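Local coordinates for NADH:ubiquinone oxidoreductase, Na translocating, F subunit (PDB 2R6H), which is a flavoprotein subunit of a membrane oxidoreductase, here its FAD- and NAD-binding region, with FAD bound in the model, at residues 168-179 / 205-216; 217-225 / 234-242. All coordinates share one frame; numbering follows the deposited sequence.

Contact 1: 168-179 / 205-216; sequences MAPLRAQILHLF and DFREIEREFPNF
Phe179 of helix 168-179 enters a pocket made by helix 205-212 and the turn that follows it. Phe179 CB lies 3.9 Å from Ile209 CG2, and the same methyl makes an off-centre CH-pi contact with the ring. From there the two sides of the ring part company. Phe179 CD1 points at the middle of one face of Phe213, 3.6 Å from Phe213 CG. This pair is edge-to-face, with the planes at 54°. CE2 approaches Phe216 CD1, and the tip atom Phe179 CZ reaches Phe216 CB at 3.5 Å. CE1 meets Asn215 ND2 near the ring plane; that nitrogen is hydrogen-bonded to Arg186 O and Thr184 O. With CG anti to its carbonyl carbon (chi1 -72°), Phe179 sends its ring among these four residues. Phe179, Phe213 and Phe216 thus form an aromatic cluster.

Further back along the helix, Ile175 CG2 touches the edge of Phe206 and also Phe216 CE1. The selenium of selenomethionine Met168 lies at the rim of the Phe206 ring, a Met-aromatic contact. Both helices pack on the parallel sheet of the NAD-binding domain, Met168 and Ile175 on Tyr190, Phe206 on Phe218. Beyond the apolar side chains, Arg172 NE and Arg172 NH2 both bind Asp205 OD2, at 3.3 Å and 2.9 Å. That oxygen lies close to the guanidinium plane. Leu176 CD1 covers one guanidinium face, and Tyr202 makes a cation-pi contact with Arg172. The chemistry is mainly apolar, with one salt bridge whose two N-H groups on one oxygen probably fix the arginine end.

Contact 2: 217-225 / 234-242; sequences KFHIALSDP and YVGFIHQVI
Leu222 O accepts a hydrogen bond from Gly236 N at 2.8 Å, the shorter of two backbone bonds between strand 217-222 and the segment 234-242. The donor stands above the carbonyl plane, with an N-H...O angle of 152°. Val235 CA adds a CA-H...O contact to Leu222 O at 3.3 Å. On the other side of the residue, Leu222 N makes a weak bond to Tyr234 O, which also accepts from Trp231 NE1. Together these bonds frame a single beta bridge between Leu222 and Val235.

Side chains extend the contact in both directions from the bridge. Val235 CG1, anti to the backbone N (chi1 173°), reaches Pro225 CG at 3.7 Å. The Tyr234 ring crosses that of His219 obliquely, and Tyr234 CE1 lies 3.8 Å from His219 CD2. The planes of these rings are 54° apart. Ala221 CB is the small apolar centre of the contact. It touches Tyr234 CB at 4.1 Å and Val241 CG2 at 3.6 Å, and Ile238 CD1 is a more distant neighbour. Gly236 has a positive phi where the chain turns from the bridge toward the helix. The chain then enters helix 238-242, with Phe237 at the N-cap position.

Strand 216-222 is an outermost strand of the parallel sheet, and strand 188-194 is its partner. Trp191 of that strand packs against Ile238, Val241 and Ile242, while Ile238 and His239 also touch helix 264-277. The contact therefore joins the end of the edge strand to the loop that leads into helix 238-247, on the sheet of the NAD-binding domain.

Both contacts belong to the NAD-binding part of the chain and follow one another in sequence. Strand 216-222 joins them: Phe216 takes part in contact 1, and contact 2 uses its later part, from His219 to Leu222. They also touch directly. Arg207 NH1 and Glu210 OE1 probably hydrogen-bond to the backbone of Phe218, whose ring packs against Phe206. Contact 1 is the more buried. It joins a helix to another helix and the turn after it, mainly through side chains, and its bonds between segments come from a salt bridge. Contact 2 is partly buried at the sheet margin, where backbone bonds hold a loop and side-chain packing brings in a helix. Of the two, contact 1 includes an FAD-pocket residue, Ala169.

Contact 1: 168-179 / 205-216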
loop_
_atom_site.group_PDB
_atom_site.type_symbol
_atom_site.label_atom_id
_atom_site.label_comp_id
_atom_site.label_asym_id
_atom_site.label_seq_id
_atom_site.Cartn_x
_atom_site.Cartn_y
_atom_site.Cartn_z
HETATM N N MSE A 168 0.604 -1.313 -1.613
HETATM C CA MSE A 168 1.970 -1.822 -1.596
HETATM C C MSE A 168 2.211 -2.714 -0.383
HETATM O O MSE A 168 3.052 -3.612 -0.418
HETATM C CB MSE A 168 2.972 -0.665 -1.606
HETATM C CG MSE A 168 3.845 -0.612 -2.849
HETATM SE SE MSE A 168 5.289 -1.923 -2.810
HETATM C CE MSE A 168 6.155 -1.469 -4.497
ATOM N N ALA A 169 1.468 -2.460 0.689
ATOM C CA ALA A 169 1.849 -2.934 2.014
ATOM C C ALA A 169 1.803 -4.456 2.090
ATOM O O ALA A 169 2.792 -5.101 2.439
ATOM C CB ALA A 169 0.948 -2.321 3.076
ATOM N N PRO A 170 0.648 -5.025 1.759
ATOM C CA PRO A 170 0.442 -6.473 1.875
ATOM C C PRO A 170 1.302 -7.248 0.883
ATOM O O PRO A 170 1.925 -8.243 1.255
ATOM C CB PRO A 170 -1.039 -6.639 1.528
ATOM C CG PRO A 170 -1.658 -5.343 1.916
ATOM C CD PRO A 170 -0.623 -4.293 1.630
ATOM N N LEU A 171 1.331 -6.792 -0.365
ATOM C CA LEU A 171 2.132 -7.439 -1.398
ATOM C C LEU A 171 3.603 -7.499 -0.998
ATOM O O LEU A 171 4.227 -8.558 -1.047
ATOM C CB LEU A 171 1.979 -6.705 -2.731
ATOM C CG LEU A 171 0.635 -6.866 -3.443
ATOM C CD1 LEU A 171 -0.447 -7.286 -2.460
ATOM C CD2 LEU A 171 0.247 -5.581 -4.158
ATOM N N ARG A 172 4.150 -6.354 -0.603
ATOM C CA ARG A 172 5.563 -6.260 -0.256
ATOM C C ARG A 172 5.914 -7.206 0.888
ATOM O O ARG A 172 6.981 -7.819 0.893
ATOM C CB ARG A 172 5.929 -4.822 0.120
ATOM C CG ARG A 172 7.280 -4.683 0.802
ATOM C CD ARG A 172 7.654 -3.223 0.993
ATOM N NE ARG A 172 9.048 -3.064 1.398
ATOM C CZ ARG A 172 9.451 -2.952 2.659
ATOM N NH1 ARG A 172 8.566 -2.981 3.646
ATOM N NH2 ARG A 172 10.740 -2.810 2.935
ATOM N N ALA A 173 5.010 -7.319 1.854
ATOM C CA ALA A 173 5.182 -8.254 2.959
ATOM C C ALA A 173 5.234 -9.695 2.461
ATOM O O ALA A 173 6.089 -10.475 2.879
ATOM C CB ALA A 173 4.065 -8.083 3.979
ATOM N N GLN A 174 4.315 -10.039 1.566
ATOM C CA GLN A 174 4.293 -11.370 0.961
ATOM C C GLN A 174 5.524 -11.612 0.071
ATOM O O GLN A 174 6.184 -12.652 0.186
ATOM C CB GLN A 174 2.996 -11.604 0.185
ATOM C CG GLN A 174 1.784 -11.842 1.066
ATOM C CD GLN A 174 0.533 -12.160 0.258
ATOM O OE1 GLN A 174 0.581 -12.242 -0.963
ATOM N NE2 GLN A 174 -0.590 -12.346 0.941
ATOM N N ILE A 175 5.851 -10.645 -0.785
ATOM C CA ILE A 175 7.004 -10.787 -1.675
ATOM C C ILE A 175 8.319 -10.848 -0.916
ATOM O O ILE A 175 9.185 -11.643 -1.240
ATOM C CB ILE A 175 7.044 -9.699 -2.750
ATOM C CG1 ILE A 175 5.964 -9.984 -3.786
ATOM C CG2 ILE A 175 8.389 -9.687 -3.434
ATOM C CD1 ILE A 175 5.380 -8.759 -4.408
ATOM N N LEU A 176 8.466 -10.021 0.106
ATOM C CA LEU A 176 9.644 -10.103 0.959
ATOM C C LEU A 176 9.706 -11.461 1.649
ATOM O O LEU A 176 10.768 -12.051 1.789
ATOM C CB LEU A 176 9.656 -8.966 1.983
ATOM C CG LEU A 176 10.092 -7.663 1.325
ATOM C CD1 LEU A 176 9.973 -6.499 2.270
ATOM C CD2 LEU A 176 11.510 -7.801 0.846
ATOM N N HIS A 177 8.563 -11.974 2.069
ATOM C CA HIS A 177 8.588 -13.244 2.754
ATOM C C HIS A 177 8.998 -14.327 1.776
ATOM O O HIS A 177 9.858 -15.155 2.071
ATOM C CB HIS A 177 7.228 -13.563 3.343
ATOM C CG HIS A 177 7.157 -14.908 3.977
ATOM N ND1 HIS A 177 7.526 -15.130 5.294
ATOM C CD2 HIS A 177 6.783 -16.114 3.490
ATOM C CE1 HIS A 177 7.376 -16.406 5.575
ATOM N NE2 HIS A 177 6.924 -17.029 4.495
ATOM N N LEU A 178 8.371 -14.303 0.602
ATOM C CA LEU A 178 8.652 -15.273 -0.443
ATOM C C LEU A 178 10.120 -15.370 -0.829
ATOM O O LEU A 178 10.597 -16.447 -1.157
ATOM C CB LEU A 178 7.836 -14.952 -1.683
ATOM C CG LEU A 178 6.349 -15.293 -1.618
ATOM C CD1 LEU A 178 5.623 -14.612 -2.779
ATOM C CD2 LEU A 178 6.150 -16.787 -1.651
ATOM N N PHE A 179 10.839 -14.254 -0.789
ATOM C CA PHE A 179 12.203 -14.215 -1.324
ATOM C C PHE A 179 13.308 -13.999 -0.290
ATOM O O PHE A 179 14.410 -14.526 -0.446
ATOM C CB PHE A 179 12.321 -13.203 -2.478
ATOM C CG PHE A 179 11.648 -13.655 -3.732
ATOM C CD1 PHE A 179 12.167 -14.706 -4.470
ATOM C CD2 PHE A 179 10.492 -13.050 -4.170
ATOM C CE1 PHE A 179 11.544 -15.145 -5.629
ATOM C CE2 PHE A 179 9.868 -13.474 -5.332
ATOM C CZ PHE A 179 10.394 -14.525 -6.064
ATOM N N ASP A 205 14.426 -2.119 -3.188
ATOM C CA ASP A 205 14.102 -3.379 -2.520
ATOM C C ASP A 205 13.881 -4.485 -3.535
ATOM O O ASP A 205 14.415 -5.586 -3.403
ATOM C CB ASP A 205 12.819 -3.241 -1.695
ATOM C CG ASP A 205 13.002 -2.402 -0.436
ATOM O OD1 ASP A 205 14.103 -1.841 -0.244
ATOM O OD2 ASP A 205 12.035 -2.308 0.361
ATOM N N PHE A 206 13.066 -4.187 -4.539
ATOM C CA PHE A 206 12.712 -5.155 -5.576
ATOM C C PHE A 206 13.807 -5.356 -6.641
ATOM O O PHE A 206 14.023 -6.479 -7.087
ATOM C CB PHE A 206 11.369 -4.787 -6.228
ATOM C CG PHE A 206 10.228 -4.694 -5.258
ATOM C CD1 PHE A 206 9.718 -5.830 -4.656
ATOM C CD2 PHE A 206 9.661 -3.471 -4.950
ATOM C CE1 PHE A 206 8.672 -5.751 -3.754
ATOM C CE2 PHE A 206 8.606 -3.382 -4.048
ATOM C CZ PHE A 206 8.113 -4.528 -3.453
ATOM N N ARG A 207 14.494 -4.287 -7.048
ATOM C CA ARG A 207 15.630 -4.436 -7.964
ATOM C C ARG A 207 16.674 -5.385 -7.394
ATOM O O ARG A 207 17.269 -6.167 -8.120
ATOM C CB ARG A 207 16.294 -3.095 -8.287
ATOM C CG ARG A 207 15.434 -2.148 -9.091
ATOM C CD ARG A 207 14.634 -2.868 -10.159
ATOM N NE ARG A 207 13.659 -1.964 -10.775
ATOM C CZ ARG A 207 12.609 -2.359 -11.496
ATOM N NH1 ARG A 207 12.383 -3.654 -11.696
ATOM N NH2 ARG A 207 11.780 -1.457 -12.011
ATOM N N GLU A 208 16.890 -5.301 -6.088
ATOM C CA GLU A 208 17.763 -6.232 -5.380
ATOM C C GLU A 208 17.305 -7.665 -5.575
ATOM O O GLU A 208 18.059 -8.521 -6.032
ATOM C CB GLU A 208 17.747 -5.930 -3.890
ATOM C CG GLU A 208 18.642 -4.790 -3.457
ATOM C CD GLU A 208 18.349 -4.339 -2.025
ATOM O OE1 GLU A 208 17.409 -4.898 -1.402
ATOM O OE2 GLU A 208 19.053 -3.425 -1.531
ATOM N N ILE A 209 16.062 -7.926 -5.208
ATOM C CA ILE A 209 15.526 -9.263 -5.329
ATOM C C ILE A 209 15.659 -9.801 -6.738
ATOM O O ILE A 209 16.139 -10.913 -6.919
ATOM C CB ILE A 209 14.070 -9.325 -4.898
ATOM C CG1 ILE A 209 13.956 -8.990 -3.413
ATOM C CG2 ILE A 209 13.497 -10.699 -5.161
ATOM C CD1 ILE A 209 12.538 -8.772 -2.975
ATOM N N GLU A 210 15.241 -9.043 -7.741
ATOM C CA GLU A 210 15.304 -9.583 -9.093
ATOM C C GLU A 210 16.744 -9.852 -9.562
ATOM O O GLU A 210 16.970 -10.666 -10.456
ATOM C CB GLU A 210 14.514 -8.730 -10.091
ATOM C CG GLU A 210 14.936 -7.282 -10.161
ATOM C CD GLU A 210 14.201 -6.510 -11.255
ATOM O OE1 GLU A 210 13.020 -6.848 -11.554
ATOM O OE2 GLU A 210 14.816 -5.563 -11.811
ATOM N N ARG A 211 17.715 -9.189 -8.943
ATOM C CA ARG A 211 19.122 -9.474 -9.224
ATOM C C ARG A 211 19.594 -10.823 -8.650
ATOM O O ARG A 211 20.530 -11.428 -9.163
ATOM C CB ARG A 211 20.030 -8.349 -8.710
ATOM C CG ARG A 211 20.305 -7.263 -9.727
ATOM C CD ARG A 211 21.502 -6.415 -9.356
ATOM N NE ARG A 211 21.375 -5.804 -8.038
ATOM C CZ ARG A 211 20.751 -4.652 -7.791
ATOM N NH1 ARG A 211 20.168 -3.972 -8.783
ATOM N NH2 ARG A 211 20.701 -4.188 -6.540
ATOM N N GLU A 212 18.940 -11.277 -7.586
ATOM C CA GLU A 212 19.286 -12.528 -6.933
ATOM C C GLU A 212 18.431 -13.695 -7.423
ATOM O O GLU A 212 18.854 -14.843 -7.378
ATOM C CB GLU A 212 19.089 -12.382 -5.437
ATOM C CG GLU A 212 19.633 -13.539 -4.638
ATOM C CD GLU A 212 20.888 -13.167 -3.880
ATOM O OE1 GLU A 212 20.934 -12.023 -3.362
ATOM O OE2 GLU A 212 21.813 -14.013 -3.798
ATOM N N PHE A 213 17.215 -13.405 -7.870
ATOM C CA PHE A 213 16.301 -14.448 -8.319
ATOM C C PHE A 213 15.799 -14.185 -9.725
ATOM O O PHE A 213 15.004 -13.276 -9.952
ATOM C CB PHE A 213 15.091 -14.544 -7.394
ATOM C CG PHE A 213 15.431 -14.879 -5.982
ATOM C CD1 PHE A 213 15.384 -16.188 -5.542
ATOM C CD2 PHE A 213 15.790 -13.885 -5.091
ATOM C CE1 PHE A 213 15.692 -16.503 -4.236
ATOM C CE2 PHE A 213 16.105 -14.191 -3.787
ATOM C CZ PHE A 213 16.055 -15.503 -3.355
ATOM N N PRO A 214 16.262 -14.989 -10.678
ATOM C CA PRO A 214 15.767 -14.953 -12.053
ATOM C C PRO A 214 14.252 -15.101 -12.107
ATOM O O PRO A 214 13.640 -14.640 -13.060
ATOM C CB PRO A 214 16.433 -16.178 -12.678
ATOM C CG PRO A 214 17.691 -16.340 -11.910
ATOM C CD PRO A 214 17.379 -15.929 -10.509
ATOM N N ASN A 215 13.666 -15.725 -11.090
ATOM C CA ASN A 215 12.241 -16.059 -11.105
ATOM C C ASN A 215 11.320 -14.931 -10.626
ATOM O O ASN A 215 10.097 -15.098 -10.530
ATOM C CB ASN A 215 11.956 -17.373 -10.350
ATOM C CG ASN A 215 12.704 -17.477 -9.027
ATOM O OD1 ASN A 215 13.915 -17.241 -8.965
ATOM N ND2 ASN A 215 11.988 -17.850 -7.961
ATOM N N PHE A 216 11.902 -13.774 -10.347
ATOM C CA PHE A 216 11.100 -12.632 -9.933
ATOM C C PHE A 216 11.298 -11.432 -10.851
ATOM O O PHE A 216 12.427 -11.073 -11.171
ATOM C CB PHE A 216 11.431 -12.250 -8.495
ATOM C CG PHE A 216 10.884 -10.919 -8.089
ATOM C CD1 PHE A 216 9.557 -10.785 -7.724
ATOM C CD2 PHE A 216 11.696 -9.803 -8.068
ATOM C CE1 PHE A 216 9.051 -9.574 -7.348
ATOM C CE2 PHE A 216 11.194 -8.583 -7.693
ATOM C CZ PHE A 216 9.871 -8.469 -7.330
#

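Contact 2: 217-225 / 234-242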
loop_
_atom_site.group_PDB
_atom_site.type_symbol
_atom_site.label_atom_id
_atom_site.label_comp_id
_atom_site.label_asym_id
_atom_site.label_seq_id
_atom_site.Cartn_x
_atom_site.Cartn_y
_atom_site.Cartn_z
ATOM N N LYS A 217 10.198 -10.817 -11.274
ATOM C CA LYS A 217 10.260 -9.590 -12.058
ATOM C C LYS A 217 9.354 -8.525 -11.463
ATOM O O LYS A 217 8.276 -8.816 -10.943
ATOM C CB LYS A 217 9.880 -9.846 -13.514
ATOM C CG LYS A 217 10.788 -10.816 -14.221
ATOM C CD LYS A 217 11.999 -10.124 -14.797
ATOM C CE LYS A 217 12.818 -11.111 -15.638
ATOM N NZ LYS A 217 13.441 -10.507 -16.877
ATOM N N PHE A 218 9.808 -7.284 -11.546
ATOM C CA PHE A 218 9.064 -6.163 -11.018
ATOM C C PHE A 218 8.913 -5.126 -12.109
ATOM O O PHE A 218 9.890 -4.711 -12.712
ATOM C CB PHE A 218 9.827 -5.571 -9.840
ATOM C CG PHE A 218 9.208 -4.332 -9.272
ATOM C CD1 PHE A 218 9.944 -3.159 -9.180
ATOM C CD2 PHE A 218 7.901 -4.338 -8.815
ATOM C CE1 PHE A 218 9.399 -2.010 -8.646
ATOM C CE2 PHE A 218 7.338 -3.185 -8.279
ATOM C CZ PHE A 218 8.092 -2.016 -8.197
ATOM N N HIS A 219 7.682 -4.718 -12.373
ATOM C CA HIS A 219 7.433 -3.698 -13.376
ATOM C C HIS A 219 6.625 -2.561 -12.794
ATOM O O HIS A 219 5.632 -2.786 -12.111
ATOM C CB HIS A 219 6.654 -4.276 -14.551
ATOM C CG HIS A 219 7.390 -5.334 -15.304
ATOM N ND1 HIS A 219 7.014 -6.659 -15.285
ATOM C CD2 HIS A 219 8.485 -5.260 -16.099
ATOM C CE1 HIS A 219 7.848 -7.361 -16.033
ATOM N NE2 HIS A 219 8.746 -6.534 -16.540
ATOM N N ILE A 220 7.040 -1.337 -13.093
ATOM C CA ILE A 220 6.274 -0.152 -12.734
ATOM C C ILE A 220 5.512 0.368 -13.951
ATOM O O ILE A 220 6.030 0.328 -15.055
ATOM C CB ILE A 220 7.210 0.939 -12.252
ATOM C CG1 ILE A 220 7.731 0.594 -10.868
ATOM C CG2 ILE A 220 6.510 2.276 -12.252
ATOM C CD1 ILE A 220 9.066 1.200 -10.604
ATOM N N ALA A 221 4.279 0.827 -13.763
ATOM C CA ALA A 221 3.516 1.419 -14.859
ATOM C C ALA A 221 2.906 2.724 -14.390
ATOM O O ALA A 221 2.208 2.776 -13.379
ATOM C CB ALA A 221 2.435 0.478 -15.352
ATOM N N LEU A 222 3.174 3.789 -15.122
ATOM C CA LEU A 222 2.699 5.091 -14.709
ATOM C C LEU A 222 1.433 5.448 -15.475
ATOM O O LEU A 222 1.390 5.310 -16.690
ATOM C CB LEU A 222 3.800 6.118 -14.939
ATOM C CG LEU A 222 5.093 5.717 -14.222
ATOM C CD1 LEU A 222 6.184 6.730 -14.493
ATOM C CD2 LEU A 222 4.857 5.543 -12.724
ATOM N N SER A 223 0.395 5.887 -14.773
ATOM C CA SER A 223 -0.852 6.237 -15.444
ATOM C C SER A 223 -0.867 7.657 -16.029
ATOM O O SER A 223 -1.379 7.864 -17.121
ATOM C CB SER A 223 -2.018 6.056 -14.490
ATOM O OG SER A 223 -1.921 6.979 -13.424
ATOM N N ASP A 224 -0.314 8.627 -15.302
ATOM C CA ASP A 224 -0.234 10.002 -15.782
ATOM C C ASP A 224 1.189 10.526 -15.672
ATOM O O ASP A 224 1.425 11.459 -14.912
ATOM C CB ASP A 224 -1.117 10.945 -14.943
ATOM C CG ASP A 224 -2.580 10.467 -14.798
ATOM O OD1 ASP A 224 -2.861 9.546 -13.987
ATOM O OD2 ASP A 224 -3.471 11.060 -15.457
ATOM N N PRO A 225 2.142 9.945 -16.425
ATOM C CA PRO A 225 3.549 10.357 -16.278
ATOM C C PRO A 225 3.708 11.852 -16.500
ATOM O O PRO A 225 3.033 12.399 -17.374
ATOM C CB PRO A 225 4.277 9.602 -17.397
ATOM C CG PRO A 225 3.376 8.538 -17.817
ATOM C CD PRO A 225 1.963 8.974 -17.514
ATOM N N TYR A 234 6.710 1.319 -19.079
ATOM C CA TYR A 234 5.288 1.108 -19.334
ATOM C C TYR A 234 4.451 2.284 -18.894
ATOM O O TYR A 234 4.796 2.974 -17.936
ATOM C CB TYR A 234 4.791 -0.169 -18.659
ATOM C CG TYR A 234 5.496 -1.364 -19.192
ATOM C CD1 TYR A 234 5.884 -2.397 -18.366
ATOM C CD2 TYR A 234 5.826 -1.436 -20.529
ATOM C CE1 TYR A 234 6.559 -3.502 -18.871
ATOM C CE2 TYR A 234 6.499 -2.523 -21.043
ATOM C CZ TYR A 234 6.866 -3.557 -20.218
ATOM O OH TYR A 234 7.546 -4.634 -20.745
ATOM N N VAL A 235 3.347 2.500 -19.597
ATOM C CA VAL A 235 2.486 3.631 -19.304
ATOM C C VAL A 235 1.014 3.300 -19.524
ATOM O O VAL A 235 0.644 2.764 -20.562
ATOM C CB VAL A 235 2.861 4.844 -20.177
ATOM C CG1 VAL A 235 1.860 5.964 -19.981
ATOM C CG2 VAL A 235 4.263 5.333 -19.841
ATOM N N GLY A 236 0.174 3.606 -18.540
ATOM C CA GLY A 236 -1.262 3.416 -18.688
ATOM C C GLY A 236 -1.930 2.794 -17.476
ATOM O O GLY A 236 -1.399 2.826 -16.376
ATOM N N PHE A 237 -3.108 2.227 -17.676
ATOM C CA PHE A 237 -3.761 1.498 -16.591
ATOM C C PHE A 237 -3.040 0.178 -16.273
ATOM O O PHE A 237 -2.567 -0.502 -17.174
ATOM C CB PHE A 237 -5.222 1.223 -16.944
ATOM C CG PHE A 237 -6.126 2.423 -16.812
ATOM C CD1 PHE A 237 -6.128 3.189 -15.653
ATOM C CD2 PHE A 237 -7.001 2.759 -17.834
ATOM C CE1 PHE A 237 -6.970 4.271 -15.532
ATOM C CE2 PHE A 237 -7.846 3.839 -17.716
ATOM C CZ PHE A 237 -7.832 4.595 -16.569
ATOM N N ILE A 238 -2.971 -0.196 -15.002
ATOM C CA ILE A 238 -2.225 -1.390 -14.636
ATOM C C ILE A 238 -2.703 -2.641 -15.379
ATOM O O ILE A 238 -1.897 -3.392 -15.912
ATOM C CB ILE A 238 -2.190 -1.612 -13.105
ATOM C CG1 ILE A 238 -0.748 -1.797 -12.629
ATOM C CG2 ILE A 238 -2.999 -2.812 -12.707
ATOM C CD1 ILE A 238 0.042 -2.739 -13.470
ATOM N N HIS A 239 -4.014 -2.855 -15.425
ATOM C CA HIS A 239 -4.570 -4.031 -16.094
ATOM C C HIS A 239 -4.269 -4.005 -17.608
ATOM O O HIS A 239 -3.986 -5.030 -18.228
ATOM C CB HIS A 239 -6.083 -4.120 -15.854
ATOM C CG HIS A 239 -6.865 -3.052 -16.552
ATOM N ND1 HIS A 239 -6.988 -1.778 -16.047
ATOM C CD2 HIS A 239 -7.542 -3.066 -17.724
ATOM C CE1 HIS A 239 -7.713 -1.045 -16.887
ATOM N NE2 HIS A 239 -8.057 -1.805 -17.908
ATOM N N GLN A 240 -4.327 -2.815 -18.194
ATOM C CA GLN A 240 -4.002 -2.646 -19.594
ATOM C C GLN A 240 -2.533 -3.009 -19.808
ATOM O O GLN A 240 -2.211 -3.795 -20.689
ATOM C CB GLN A 240 -4.311 -1.215 -20.042
ATOM C CG GLN A 240 -4.377 -1.019 -21.556
ATOM C CD GLN A 240 -5.449 -1.865 -22.218
ATOM O OE1 GLN A 240 -6.631 -1.515 -22.183
ATOM N NE2 GLN A 240 -5.044 -2.981 -22.835
ATOM N N VAL A 241 -1.655 -2.428 -18.996
ATOM C CA VAL A 241 -0.229 -2.721 -19.072
ATOM C C VAL A 241 0.035 -4.215 -18.920
ATOM O O VAL A 241 0.787 -4.804 -19.696
ATOM C CB VAL A 241 0.563 -1.955 -17.997
ATOM C CG1 VAL A 241 2.032 -2.343 -18.045
ATOM C CG2 VAL A 241 0.392 -0.455 -18.179
ATOM N N ILE A 242 -0.588 -4.821 -17.914
ATOM C CA ILE A 242 -0.356 -6.227 -17.606
ATOM C C ILE A 242 -0.819 -7.126 -18.748
ATOM O O ILE A 242 -0.133 -8.079 -19.117
ATOM C CB ILE A 242 -1.075 -6.647 -16.311
ATOM C CG1 ILE A 242 -0.276 -6.194 -15.086
ATOM C CG2 ILE A 242 -1.291 -8.153 -16.285
ATOM C CD1 ILE A 242 -1.091 -6.139 -13.813
#